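Local coordinates for major capsid protein P2 (Pseudoalteromonas phage pm2, PDB 2VVF), which forms homotrimers that build the protein shell of a lipid-containing marine bacteriophage, each subunit contributing two jelly-roll domains, at residues 21-26 with 30-35; 47-52 with 81-86; 150-155 with 162-167; 173-178 with 242-247. All coordinates share one frame; numbering follows the deposited sequence.

How the contacts relate
Four contacts run in series along the chain, none enclosing or crossing another. Contact 1 closes first, over the short turn between strands 18-23 and 28-37, and brings the two sheets of the N-terminal jelly roll together. Contact 2 closes a longer loop containing helix 63-71 and joins the same two sheets; it lies beside contact 1, the two linked by D33 with S82 and by I32 with F83. The chain then enters the C-terminal jelly roll. There contact 3 folds a loop back against strand 143-154, and contact 4, which spans the longest loop, links the facing sheets. L154 of contact 3 packs on I246 of contact 4.

Contact 1: residues 21-26 with 30-35; sequences IKLPIG and EVIDLR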
loop_
_atom_site.group_PDB
_atom_site.type_symbol
_atom_site.label_atom_id
_atom_site.label_comp_id
_atom_site.label_asym_id
_atom_site.label_seq_id
_atom_site.Cartn_x
_atom_site.Cartn_y
_atom_site.Cartn_z
ATOM N N ILE A 21 23.293 -11.186 -20.906
ATOM C CA ILE A 21 21.893 -11.168 -21.304
ATOM C C ILE A 21 21.698 -10.001 -22.261
ATOM O O ILE A 21 21.461 -8.870 -21.840
ATOM C CB ILE A 21 20.946 -11.059 -20.090
ATOM C CG1 ILE A 21 21.049 -12.311 -19.219
ATOM C CG2 ILE A 21 19.507 -10.848 -20.557
ATOM C CD1 ILE A 21 20.155 -12.277 -18.002
ATOM N N LYS A 22 21.846 -10.275 -23.552
ATOM C CA LYS A 22 21.704 -9.241 -24.566
ATOM C C LYS A 22 20.236 -8.948 -24.838
ATOM O O LYS A 22 19.494 -9.812 -25.306
ATOM C CB LYS A 22 22.430 -9.642 -25.849
ATOM C CG LYS A 22 23.857 -10.109 -25.617
ATOM C CD LYS A 22 24.653 -10.141 -26.907
ATOM C CE LYS A 22 26.138 -10.305 -26.629
ATOM N NZ LYS A 22 26.964 -10.052 -27.841
ATOM N N LEU A 23 19.821 -7.728 -24.521
ATOM C CA LEU A 23 18.436 -7.319 -24.702
ATOM C C LEU A 23 18.200 -6.642 -26.046
ATOM O O LEU A 23 18.950 -5.749 -26.449
ATOM C CB LEU A 23 17.999 -6.403 -23.557
ATOM C CG LEU A 23 18.279 -6.939 -22.151
ATOM C CD1 LEU A 23 18.197 -5.824 -21.122
ATOM C CD2 LEU A 23 17.314 -8.066 -21.807
ATOM N N PRO A 24 17.149 -7.076 -26.733
ATOM C CA PRO A 24 16.785 -6.518 -28.026
ATOM C C PRO A 24 16.333 -5.069 -27.879
ATOM O O PRO A 24 15.521 -4.745 -27.013
ATOM C CB PRO A 24 15.615 -7.399 -28.457
ATOM C CG PRO A 24 15.934 -8.731 -27.868
ATOM C CD PRO A 24 16.712 -8.477 -26.595
ATOM N N ILE A 25 16.876 -4.201 -28.726
ATOM C CA ILE A 25 16.548 -2.781 -28.689
ATOM C C ILE A 25 15.234 -2.474 -29.400
ATOM O O ILE A 25 14.876 -3.133 -30.378
ATOM C CB ILE A 25 17.700 -1.927 -29.255
ATOM C CG1 ILE A 25 18.845 -1.834 -28.243
ATOM C CG2 ILE A 25 17.199 -0.541 -29.634
ATOM C CD1 ILE A 25 19.571 -3.139 -28.020
ATOM N N GLY A 26 14.518 -1.469 -28.906
ATOM C CA GLY A 26 13.256 -1.069 -29.514
ATOM C C GLY A 26 12.175 -0.710 -28.501
ATOM O O GLY A 26 11.478 0.293 -28.660
ATOM N N GLU A 30 10.520 -2.897 -18.157
ATOM C CA GLU A 30 10.100 -2.485 -16.825
ATOM C C GLU A 30 10.692 -3.411 -15.768
ATOM O O GLU A 30 11.179 -2.957 -14.730
ATOM C CB GLU A 30 8.575 -2.488 -16.729
ATOM C CG GLU A 30 7.886 -1.766 -17.871
ATOM C CD GLU A 30 6.426 -1.483 -17.583
ATOM O OE1 GLU A 30 5.846 -2.171 -16.718
ATOM O OE2 GLU A 30 5.858 -0.573 -18.222
ATOM N N VAL A 31 10.647 -4.710 -16.044
ATOM C CA VAL A 31 11.183 -5.714 -15.131
ATOM C C VAL A 31 11.763 -6.893 -15.902
ATOM O O VAL A 31 11.242 -7.282 -16.948
ATOM C CB VAL A 31 10.123 -6.202 -14.122
ATOM C CG1 VAL A 31 10.762 -7.100 -13.076
ATOM C CG2 VAL A 31 9.419 -5.025 -13.465
ATOM N N ILE A 32 12.839 -7.461 -15.368
ATOM C CA ILE A 32 13.476 -8.624 -15.970
ATOM C C ILE A 32 13.617 -9.710 -14.906
ATOM O O ILE A 32 14.353 -9.549 -13.931
ATOM C CB ILE A 32 14.832 -8.268 -16.613
ATOM C CG1 ILE A 32 14.612 -7.545 -17.944
ATOM C CG2 ILE A 32 15.672 -9.524 -16.811
ATOM C CD1 ILE A 32 15.841 -6.833 -18.466
ATOM N N ASP A 33 12.878 -10.801 -15.083
ATOM C CA ASP A 33 12.905 -11.907 -14.132
ATOM C C ASP A 33 13.946 -12.952 -14.518
ATOM O O ASP A 33 13.815 -13.624 -15.539
ATOM C CB ASP A 33 11.520 -12.547 -14.011
ATOM C CG ASP A 33 10.427 -11.528 -13.745
ATOM O OD1 ASP A 33 10.627 -10.647 -12.882
ATOM O OD2 ASP A 33 9.367 -11.602 -14.401
ATOM N N LEU A 34 14.980 -13.083 -13.694
ATOM C CA LEU A 34 16.045 -14.041 -13.956
ATOM C C LEU A 34 15.912 -15.290 -13.094
ATOM O O LEU A 34 16.043 -15.232 -11.872
ATOM C CB LEU A 34 17.417 -13.395 -13.744
ATOM C CG LEU A 34 18.631 -14.317 -13.899
ATOM C CD1 LEU A 34 18.788 -14.764 -15.345
ATOM C CD2 LEU A 34 19.896 -13.632 -13.403
ATOM N N ARG A 35 15.655 -16.420 -13.743
ATOM C CA ARG A 35 15.522 -17.693 -13.049
ATOM C C ARG A 35 16.882 -18.380 -13.002
ATOM O O ARG A 35 17.594 -18.427 -14.002
ATOM C CB ARG A 35 14.499 -18.584 -13.762
ATOM C CG ARG A 35 14.188 -19.883 -13.037
ATOM C CD ARG A 35 13.045 -20.628 -13.706
ATOM N NE ARG A 35 11.739 -20.076 -13.349
ATOM C CZ ARG A 35 11.198 -20.158 -12.138
ATOM N NH1 ARG A 35 11.850 -20.767 -11.158
ATOM N NH2 ARG A 35 10.006 -19.631 -11.906
#
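The two sheets of the N-terminal jelly roll meet where I21 and L23, on strand 18-23, face I32 and L34, on strand 28-37. The successive strands are joined by a short turn, but each goes to a different sheet: 18-23 pairs through its backbone with 114-120, whereas 28-37 pairs with 80-84 and 128-136. No hydrogen bond crosses between the segments. Their nearest CA atoms, of I21 and L34, are 9.8 Å apart, and the gap is bridged by aliphatic side chains, all four of them buried.

L23 and I32 reach for each other tip to tip. The end methyl CD1 of I32 lies 3.7 Å from CD1 of L23 and 3.9 Å from CD2 of L23, so it is set against the fork of the leucine. I32 is placed for this by a first torsion of -76°, which sends CG1 away from the carbonyl carbon.

The pairing belongs to the interior of a jelly-roll beta sandwich, where apolar residues from the two facing sheets meet. The second pair is slighter: CD1 of I21 meets CD1 of L34 at 3.9 Å, and the two side chains cross obliquely. Because I21 goes with L34 and L23 with I32, the partners are matched in reverse chain order.

A classic beta bulge interrupts strand 28-37 where E30 and V31 both face Q134. D33 and R35 reach a second subunit: D33 OD1 is hydrogen-bonded to Q209 of that subunit, and R35 forms a salt bridge with its D202.

Contact 2: residues 47-52 with 81-86; sequences VRVELD and VSFHFV
V49 and F83 bury nearly equal areas on each other's segments and, with V47, supply the closest approaches of the contact. F83 stands on strand 80-84 and points its ring across the interior to strand 44-51, where the two valines lie two residues apart on one face of the strand. A chi1 of -75° turns CG of F83 away from the carbonyl carbon and carries the ring toward the valines. V47 approaches from the opposite direction, its CG1 methyl meeting CZ of F83 at 4.2 Å, at the ring's edge and near its plane. V49 comes in obliquely, with its CG2 methyl 4.4 Å from CE1 of F83. The far end of the ring therefore touches both valines, one methyl from each.

These are loose van der Waals contacts between backbones whose CA atoms, of V49 and F83, are 10.1 Å apart, and no hydrogen bond passes between the segments. Other apolar groups complete the surroundings of F83: I116 from strand 114-120, which adjoins 44-51, and L65 from helix 63-71. S82, just before F83, has its hydroxyl hydrogen-bonded to Y205 of a second subunit. An aromatic ring from one sheet meeting, with its far end, two valines of the facing sheet fits the core of a jelly-roll beta sandwich.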
loop_
_atom_site.group_PDB
_atom_site.type_symbol
_atom_site.label_atom_id
_atom_site.label_comp_id
_atom_site.label_asym_id
_atom_site.label_seq_id
_atom_site.Cartn_x
_atom_site.Cartn_y
_atom_site.Cartn_z
ATOM N N VAL A 47 27.952 -8.460 -11.725
ATOM C CA VAL A 47 26.774 -8.196 -12.537
ATOM C C VAL A 47 26.795 -6.739 -12.985
ATOM O O VAL A 47 26.789 -5.826 -12.162
ATOM C CB VAL A 47 25.481 -8.534 -11.777
ATOM C CG1 VAL A 47 24.271 -8.373 -12.687
ATOM C CG2 VAL A 47 25.554 -9.946 -11.213
ATOM N N ARG A 48 26.853 -6.526 -14.294
ATOM C CA ARG A 48 26.899 -5.177 -14.834
ATOM C C ARG A 48 25.822 -4.933 -15.878
ATOM O O ARG A 48 25.668 -5.704 -16.825
ATOM C CB ARG A 48 28.276 -4.884 -15.439
ATOM C CG ARG A 48 29.427 -5.619 -14.766
ATOM C CD ARG A 48 30.617 -5.771 -15.705
ATOM N NE ARG A 48 30.496 -6.948 -16.563
ATOM C CZ ARG A 48 31.080 -8.118 -16.320
ATOM N NH1 ARG A 48 31.832 -8.276 -15.240
ATOM N NH2 ARG A 48 30.912 -9.132 -17.158
ATOM N N VAL A 49 25.089 -3.840 -15.701
ATOM C CA VAL A 49 24.063 -3.434 -16.649
ATOM C C VAL A 49 24.709 -2.384 -17.544
ATOM O O VAL A 49 25.100 -1.316 -17.075
ATOM C CB VAL A 49 22.820 -2.875 -15.928
ATOM C CG1 VAL A 49 21.814 -2.348 -16.933
ATOM C CG2 VAL A 49 22.190 -3.944 -15.047
ATOM N N GLU A 50 24.875 -2.713 -18.820
ATOM C CA GLU A 50 25.534 -1.803 -19.749
ATOM C C GLU A 50 24.645 -1.296 -20.877
ATOM O O GLU A 50 23.957 -2.070 -21.544
ATOM C CB GLU A 50 26.794 -2.446 -20.327
ATOM C CG GLU A 50 27.719 -3.041 -19.280
ATOM C CD GLU A 50 28.977 -3.623 -19.886
ATOM O OE1 GLU A 50 28.996 -3.846 -21.114
ATOM O OE2 GLU A 50 29.947 -3.853 -19.134
ATOM N N LEU A 51 24.691 0.013 -21.092
ATOM C CA LEU A 51 23.937 0.655 -22.158
ATOM C C LEU A 51 24.940 1.247 -23.139
ATOM O O LEU A 51 25.666 2.185 -22.805
ATOM C CB LEU A 51 23.055 1.772 -21.592
ATOM C CG LEU A 51 22.033 1.403 -20.514
ATOM C CD1 LEU A 51 20.941 2.462 -20.436
ATOM C CD2 LEU A 51 21.433 0.030 -20.776
ATOM N N ASP A 52 25.006 0.674 -24.337
ATOM C CA ASP A 52 25.942 1.143 -25.353
ATOM C C ASP A 52 27.393 0.919 -24.926
ATOM O O ASP A 52 28.279 1.697 -25.278
ATOM C CB ASP A 52 25.701 2.622 -25.673
ATOM C CG ASP A 52 24.638 2.824 -26.735
ATOM O OD1 ASP A 52 24.030 1.823 -27.168
ATOM O OD2 ASP A 52 24.407 3.984 -27.140
ATOM N N VAL A 81 15.224 -14.036 -9.371
ATOM C CA VAL A 81 15.621 -12.705 -8.928
ATOM C C VAL A 81 15.274 -11.718 -10.036
ATOM O O VAL A 81 15.614 -11.931 -11.201
ATOM C CB VAL A 81 17.111 -12.645 -8.530
ATOM C CG1 VAL A 81 18.002 -12.784 -9.752
ATOM C CG2 VAL A 81 17.409 -11.355 -7.778
ATOM N N SER A 82 14.551 -10.664 -9.681
ATOM C CA SER A 82 14.104 -9.690 -10.666
ATOM C C SER A 82 14.881 -8.384 -10.667
ATOM O O SER A 82 15.357 -7.924 -9.630
ATOM C CB SER A 82 12.610 -9.400 -10.489
ATOM O OG SER A 82 11.847 -10.595 -10.515
ATOM N N PHE A 83 14.979 -7.781 -11.847
ATOM C CA PHE A 83 15.629 -6.491 -12.017
ATOM C C PHE A 83 14.505 -5.479 -12.131
ATOM O O PHE A 83 13.880 -5.355 -13.184
ATOM C CB PHE A 83 16.455 -6.469 -13.305
ATOM C CG PHE A 83 17.746 -7.231 -13.219
ATOM C CD1 PHE A 83 18.945 -6.569 -13.017
ATOM C CD2 PHE A 83 17.764 -8.608 -13.371
ATOM C CE1 PHE A 83 20.137 -7.271 -12.950
ATOM C CE2 PHE A 83 18.952 -9.311 -13.307
ATOM C CZ PHE A 83 20.138 -8.641 -13.096
ATOM N N HIS A 84 14.216 -4.789 -11.034
ATOM C CA HIS A 84 13.144 -3.804 -11.022
ATOM C C HIS A 84 13.622 -2.441 -11.505
ATOM O O HIS A 84 14.143 -1.644 -10.723
ATOM C CB HIS A 84 12.545 -3.675 -9.620
ATOM C CG HIS A 84 11.784 -4.884 -9.172
ATOM N ND1 HIS A 84 10.427 -5.023 -9.367
ATOM C CD2 HIS A 84 12.190 -6.004 -8.529
ATOM C CE1 HIS A 84 10.030 -6.180 -8.869
ATOM N NE2 HIS A 84 11.081 -6.795 -8.355
ATOM N N PHE A 85 13.435 -2.169 -12.793
ATOM C CA PHE A 85 13.821 -0.879 -13.347
ATOM C C PHE A 85 12.764 0.130 -12.934
ATOM O O PHE A 85 13.076 1.213 -12.438
ATOM C CB PHE A 85 13.970 -0.966 -14.863
ATOM C CG PHE A 85 15.058 -1.902 -15.298
ATOM C CD1 PHE A 85 16.387 -1.578 -15.085
ATOM C CD2 PHE A 85 14.753 -3.139 -15.838
ATOM C CE1 PHE A 85 17.394 -2.452 -15.447
ATOM C CE2 PHE A 85 15.755 -4.017 -16.202
ATOM C CZ PHE A 85 17.077 -3.673 -16.005
ATOM N N VAL A 86 11.506 -0.269 -13.069
ATOM C CA VAL A 86 10.395 0.555 -12.622
ATOM C C VAL A 86 10.374 0.428 -11.101
ATOM O O VAL A 86 10.392 -0.684 -10.566
ATOM C CB VAL A 86 9.066 0.069 -13.232
ATOM C CG1 VAL A 86 7.882 0.598 -12.435
ATOM C CG2 VAL A 86 8.967 0.478 -14.694
#

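Contact 3: residues 150-155 with 162-167; sequences FFKQLN and ADLPRP
F150 projects from strand 143-154 toward L164 and P165 of the loop 162-167, and its ring meets the two at different places. Beyond CB the first atom in touch is CG, 4.2 Å from CD2 of L164. The same methyl is 4.0 Å from CD2 of F150 and lies over one ring face, offset toward the rim, as a CH-pi contact 20° off the ring normal. At the far end the proline takes over: P165 CG approaches obliquely, 3.4 Å from both CE1 and CZ of F150, and P165 CD follows at 3.5 Å from each. A first torsion of -56°, with CG anti to the carbonyl carbon, directs the ring to the loop.

Within the C-terminal jelly roll this loop follows strand 157-161, which belongs to the sheet facing that of 143-154, and leads to strand 171-178, back in the sheet containing 143-154. P165 is also held through its carbonyl oxygen, hydrogen-bonded to Y260. Farther along strand 143-154, at the surface, K152 extends a bent chain toward D163. Their opposite charges suit a salt bridge, but the ammonium and carboxylate are modelled too close together for its geometry to be trusted.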
loop_
_atom_site.group_PDB
_atom_site.type_symbol
_atom_site.label_atom_id
_atom_site.label_comp_id
_atom_site.label_asym_id
_atom_site.label_seq_id
_atom_site.Cartn_x
_atom_site.Cartn_y
_atom_site.Cartn_z
ATOM N N PHE A 150 31.609 1.284 -4.205
ATOM C CA PHE A 150 32.783 1.967 -3.667
ATOM C C PHE A 150 33.302 1.218 -2.441
ATOM O O PHE A 150 32.520 0.721 -1.630
ATOM C CB PHE A 150 32.455 3.415 -3.289
ATOM C CG PHE A 150 31.874 4.222 -4.415
ATOM C CD1 PHE A 150 32.696 4.792 -5.372
ATOM C CD2 PHE A 150 30.508 4.428 -4.504
ATOM C CE1 PHE A 150 32.166 5.535 -6.409
ATOM C CE2 PHE A 150 29.971 5.170 -5.537
ATOM C CZ PHE A 150 30.802 5.726 -6.492
ATOM N N PHE A 151 34.622 1.127 -2.315
ATOM C CA PHE A 151 35.233 0.439 -1.184
ATOM C C PHE A 151 36.098 1.404 -0.387
ATOM O O PHE A 151 36.980 2.062 -0.936
ATOM C CB PHE A 151 36.059 -0.757 -1.658
ATOM C CG PHE A 151 35.230 -1.894 -2.182
ATOM C CD1 PHE A 151 34.871 -2.946 -1.355
ATOM C CD2 PHE A 151 34.795 -1.903 -3.498
ATOM C CE1 PHE A 151 34.101 -3.990 -1.833
ATOM C CE2 PHE A 151 34.028 -2.944 -3.983
ATOM C CZ PHE A 151 33.679 -3.989 -3.150
ATOM N N LYS A 152 35.822 1.510 0.907
ATOM C CA LYS A 152 36.567 2.424 1.756
ATOM C C LYS A 152 36.884 1.803 3.109
ATOM O O LYS A 152 36.158 0.935 3.591
ATOM C CB LYS A 152 35.802 3.736 1.930
ATOM C CG LYS A 152 36.230 4.825 0.964
ATOM C CD LYS A 152 35.057 5.344 0.157
ATOM C CE LYS A 152 35.513 5.871 -1.192
ATOM N NZ LYS A 152 35.077 7.275 -1.416
ATOM N N GLN A 153 37.979 2.251 3.710
ATOM C CA GLN A 153 38.408 1.731 4.999
ATOM C C GLN A 153 37.715 2.424 6.162
ATOM O O GLN A 153 37.655 3.654 6.227
ATOM C CB GLN A 153 39.926 1.848 5.151
ATOM C CG GLN A 153 40.474 1.204 6.416
ATOM C CD GLN A 153 40.453 -0.309 6.354
ATOM O OE1 GLN A 153 40.168 -0.896 5.310
ATOM N NE2 GLN A 153 40.756 -0.952 7.477
ATOM N N LEU A 154 37.197 1.619 7.082
ATOM C CA LEU A 154 36.537 2.140 8.269
ATOM C C LEU A 154 37.439 1.860 9.451
ATOM O O LEU A 154 38.108 0.831 9.512
ATOM C CB LEU A 154 35.183 1.466 8.487
ATOM C CG LEU A 154 34.038 1.972 7.611
ATOM C CD1 LEU A 154 32.711 1.409 8.090
ATOM C CD2 LEU A 154 34.009 3.493 7.580
ATOM N N ASN A 155 37.475 2.790 10.387
ATOM C CA ASN A 155 38.307 2.602 11.546
ATOM C C ASN A 155 37.430 2.308 12.720
ATOM O O ASN A 155 36.209 2.514 12.688
ATOM C CB ASN A 155 39.065 3.878 11.869
ATOM C CG ASN A 155 39.853 4.386 10.708
ATOM O OD1 ASN A 155 39.591 5.477 10.189
ATOM N ND2 ASN A 155 40.781 3.566 10.231
ATOM N N ALA A 162 34.247 11.719 2.195
ATOM C CA ALA A 162 33.788 12.893 1.461
ATOM C C ALA A 162 34.185 12.887 -0.012
ATOM O O ALA A 162 33.975 13.873 -0.719
ATOM C CB ALA A 162 34.292 14.163 2.137
ATOM N N ASP A 163 34.759 11.781 -0.475
ATOM C CA ASP A 163 35.199 11.678 -1.863
ATOM C C ASP A 163 34.234 10.923 -2.774
ATOM O O ASP A 163 34.644 10.354 -3.783
ATOM C CB ASP A 163 36.602 11.071 -1.946
ATOM C CG ASP A 163 36.673 9.674 -1.356
ATOM O OD1 ASP A 163 35.761 9.301 -0.588
ATOM O OD2 ASP A 163 37.648 8.952 -1.657
ATOM N N LEU A 164 32.951 10.937 -2.431
ATOM C CA LEU A 164 31.946 10.262 -3.246
ATOM C C LEU A 164 31.650 11.087 -4.496
ATOM O O LEU A 164 31.483 12.304 -4.421
ATOM C CB LEU A 164 30.664 10.026 -2.441
ATOM C CG LEU A 164 30.715 8.895 -1.411
ATOM C CD1 LEU A 164 29.377 8.744 -0.705
ATOM C CD2 LEU A 164 31.140 7.581 -2.054
ATOM N N PRO A 165 31.605 10.422 -5.647
ATOM C CA PRO A 165 31.347 11.106 -6.911
ATOM C C PRO A 165 30.095 11.974 -6.834
ATOM O O PRO A 165 29.077 11.564 -6.276
ATOM C CB PRO A 165 31.135 9.953 -7.894
ATOM C CG PRO A 165 31.908 8.821 -7.313
ATOM C CD PRO A 165 31.778 8.970 -5.826
ATOM N N ARG A 166 30.178 13.173 -7.400
ATOM C CA ARG A 166 29.051 14.099 -7.396
ATOM C C ARG A 166 28.689 14.558 -8.804
ATOM O O ARG A 166 28.780 15.743 -9.118
ATOM C CB ARG A 166 29.355 15.314 -6.515
ATOM C CG ARG A 166 29.347 15.025 -5.023
ATOM C CD ARG A 166 29.231 16.307 -4.214
ATOM N NE ARG A 166 30.484 16.658 -3.555
ATOM C CZ ARG A 166 31.179 17.763 -3.809
ATOM N NH1 ARG A 166 30.742 18.628 -4.715
ATOM N NH2 ARG A 166 32.310 18.003 -3.160
ATOM N N PRO A 167 28.272 13.618 -9.647
ATOM C CA PRO A 167 27.882 13.946 -11.016
ATOM C C PRO A 167 26.841 15.062 -11.010
ATOM O O PRO A 167 25.810 14.960 -10.345
ATOM C CB PRO A 167 27.268 12.637 -11.534
ATOM C CG PRO A 167 26.975 11.823 -10.310
ATOM C CD PRO A 167 28.026 12.203 -9.327
#

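Contact 4: residues 173-178 with 242-247; sequences AAIHIK and LRLKID
Buried aliphatic side chains, those of I175 and I177 against L244 and I246, join the two facing sheets of the C-terminal jelly roll. Strand 171-178 belongs to the sheet that includes 252-263, and strand 242-248 lies between 157-161 and 182-189 in the other. The short strand segments run in roughly the same direction, at 30° to each other, with their axes 11.1 Å apart at closest approach. No hydrogen bond spans that gap; methyl groups do.

The closest meeting is tip to tip, CD1 of I177 lying 3.8 Å from CD2 of L244. The isoleucine branch that reaches this far is CG1, held anti to the carbonyl carbon at a chi1 of -61°. The same CD1 of I177 also comes within 4.2 Å of CG1 of I246, so one methyl serves two partners. L244 is likewise shared: its CD2 lies 4.3 Å from CG2 of I175. The result is a staggered chain of contacts, I175 to L244 to I177 to I246.

I256 packs on both I175 and I177, and F187 adds to the core beside L244. H176 belongs to a different setting, its two ring nitrogens hydrogen-bonded to T220 and E259, which should fix the ring's rotation. K178 forms a salt bridge with D64, a residue of the N-terminal domain. A crossing angle of -30° between strands of facing sheets fits the aligned packing of a beta sandwich, here the second of the two jelly rolls in this capsid protein.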
loop_
_atom_site.group_PDB
_atom_site.type_symbol
_atom_site.label_atom_id
_atom_site.label_comp_id
_atom_site.label_asym_id
_atom_site.label_seq_id
_atom_site.Cartn_x
_atom_site.Cartn_y
_atom_site.Cartn_z
ATOM N N ALA A 173 19.531 8.604 -4.335
ATOM C CA ALA A 173 18.349 8.038 -3.700
ATOM C C ALA A 173 18.682 7.476 -2.325
ATOM O O ALA A 173 17.922 7.655 -1.372
ATOM C CB ALA A 173 17.736 6.959 -4.583
ATOM N N ALA A 174 19.819 6.793 -2.226
ATOM C CA ALA A 174 20.231 6.200 -0.963
ATOM C C ALA A 174 21.706 5.827 -0.935
ATOM O O ALA A 174 22.361 5.752 -1.971
ATOM C CB ALA A 174 19.374 4.984 -0.650
ATOM N N ILE A 175 22.215 5.592 0.268
ATOM C CA ILE A 175 23.599 5.181 0.465
ATOM C C ILE A 175 23.597 4.011 1.441
ATOM O O ILE A 175 23.015 4.097 2.520
ATOM C CB ILE A 175 24.465 6.339 0.987
ATOM C CG1 ILE A 175 24.509 7.479 -0.030
ATOM C CG2 ILE A 175 25.871 5.850 1.307
ATOM C CD1 ILE A 175 24.966 8.800 0.558
ATOM N N HIS A 176 24.216 2.907 1.046
ATOM C CA HIS A 176 24.259 1.726 1.897
ATOM C C HIS A 176 25.680 1.398 2.332
ATOM O O HIS A 176 26.525 1.058 1.509
ATOM C CB HIS A 176 23.641 0.522 1.183
ATOM C CG HIS A 176 22.320 0.813 0.543
ATOM N ND1 HIS A 176 21.126 0.703 1.221
ATOM C CD2 HIS A 176 22.006 1.215 -0.711
ATOM C CE1 HIS A 176 20.131 1.024 0.411
ATOM N NE2 HIS A 176 20.639 1.337 -0.766
ATOM N N ILE A 177 25.932 1.505 3.632
ATOM C CA ILE A 177 27.245 1.200 4.186
ATOM C C ILE A 177 27.279 -0.254 4.643
ATOM O O ILE A 177 26.636 -0.624 5.626
ATOM C CB ILE A 177 27.608 2.157 5.334
ATOM C CG1 ILE A 177 27.650 3.602 4.830
ATOM C CG2 ILE A 177 28.937 1.758 5.963
ATOM C CD1 ILE A 177 27.123 4.609 5.827
ATOM N N LYS A 178 28.014 -1.081 3.909
ATOM C CA LYS A 178 28.116 -2.497 4.231
ATOM C C LYS A 178 29.307 -2.781 5.135
ATOM O O LYS A 178 30.432 -2.959 4.665
ATOM C CB LYS A 178 28.205 -3.330 2.953
ATOM C CG LYS A 178 26.990 -3.205 2.049
ATOM C CD LYS A 178 26.625 -4.547 1.436
ATOM C CE LYS A 178 27.358 -4.776 0.126
ATOM N NZ LYS A 178 27.136 -6.149 -0.402
ATOM N N LEU A 242 30.271 17.118 0.493
ATOM C CA LEU A 242 29.297 16.049 0.683
ATOM C C LEU A 242 30.027 15.045 1.569
ATOM O O LEU A 242 30.878 14.288 1.095
ATOM C CB LEU A 242 28.946 15.416 -0.665
ATOM C CG LEU A 242 27.681 14.562 -0.768
ATOM C CD1 LEU A 242 27.686 13.447 0.267
ATOM C CD2 LEU A 242 26.434 15.418 -0.647
ATOM N N ARG A 243 29.751 15.096 2.868
ATOM C CA ARG A 243 30.474 14.269 3.824
ATOM C C ARG A 243 29.663 13.235 4.595
ATOM O O ARG A 243 28.479 13.424 4.871
ATOM C CB ARG A 243 31.240 15.167 4.795
ATOM C CG ARG A 243 32.044 14.431 5.845
ATOM C CD ARG A 243 32.961 15.398 6.566
ATOM N NE ARG A 243 33.566 16.355 5.645
ATOM C CZ ARG A 243 34.786 16.228 5.133
ATOM N NH1 ARG A 243 35.537 15.187 5.460
ATOM N NH2 ARG A 243 35.255 17.144 4.297
ATOM N N LEU A 244 30.340 12.158 4.976
ATOM C CA LEU A 244 29.740 11.076 5.742
ATOM C C LEU A 244 30.646 10.788 6.935
ATOM O O LEU A 244 31.829 10.500 6.765
ATOM C CB LEU A 244 29.631 9.824 4.867
ATOM C CG LEU A 244 28.419 8.904 5.020
ATOM C CD1 LEU A 244 27.126 9.655 4.747
ATOM C CD2 LEU A 244 28.552 7.714 4.080
ATOM N N LYS A 245 30.098 10.893 8.142
ATOM C CA LYS A 245 30.865 10.630 9.358
ATOM C C LYS A 245 30.413 9.311 9.972
ATOM O O LYS A 245 29.324 9.221 10.541
ATOM C CB LYS A 245 30.701 11.770 10.362
ATOM C CG LYS A 245 31.367 13.072 9.940
ATOM C CD LYS A 245 31.416 14.067 11.089
ATOM C CE LYS A 245 32.320 15.246 10.766
ATOM N NZ LYS A 245 31.562 16.524 10.687
ATOM N N ILE A 246 31.245 8.284 9.832
ATOM C CA ILE A 246 30.906 6.956 10.329
ATOM C C ILE A 246 31.585 6.594 11.642
ATOM O O ILE A 246 32.812 6.612 11.747
ATOM C CB ILE A 246 31.161 5.878 9.264
ATOM C CG1 ILE A 246 30.391 6.202 7.982
ATOM C CG2 ILE A 246 30.784 4.504 9.796
ATOM C CD1 ILE A 246 31.275 6.610 6.826
ATOM N N ASP A 247 30.775 6.233 12.633
ATOM C CA ASP A 247 31.282 5.816 13.933
ATOM C C ASP A 247 31.260 4.294 13.985
ATOM O O ASP A 247 30.205 3.686 14.169
ATOM C CB ASP A 247 30.420 6.392 15.059
ATOM C CG ASP A 247 30.862 7.782 15.481
ATOM O OD1 ASP A 247 31.617 8.427 14.721
ATOM O OD2 ASP A 247 30.445 8.234 16.568
#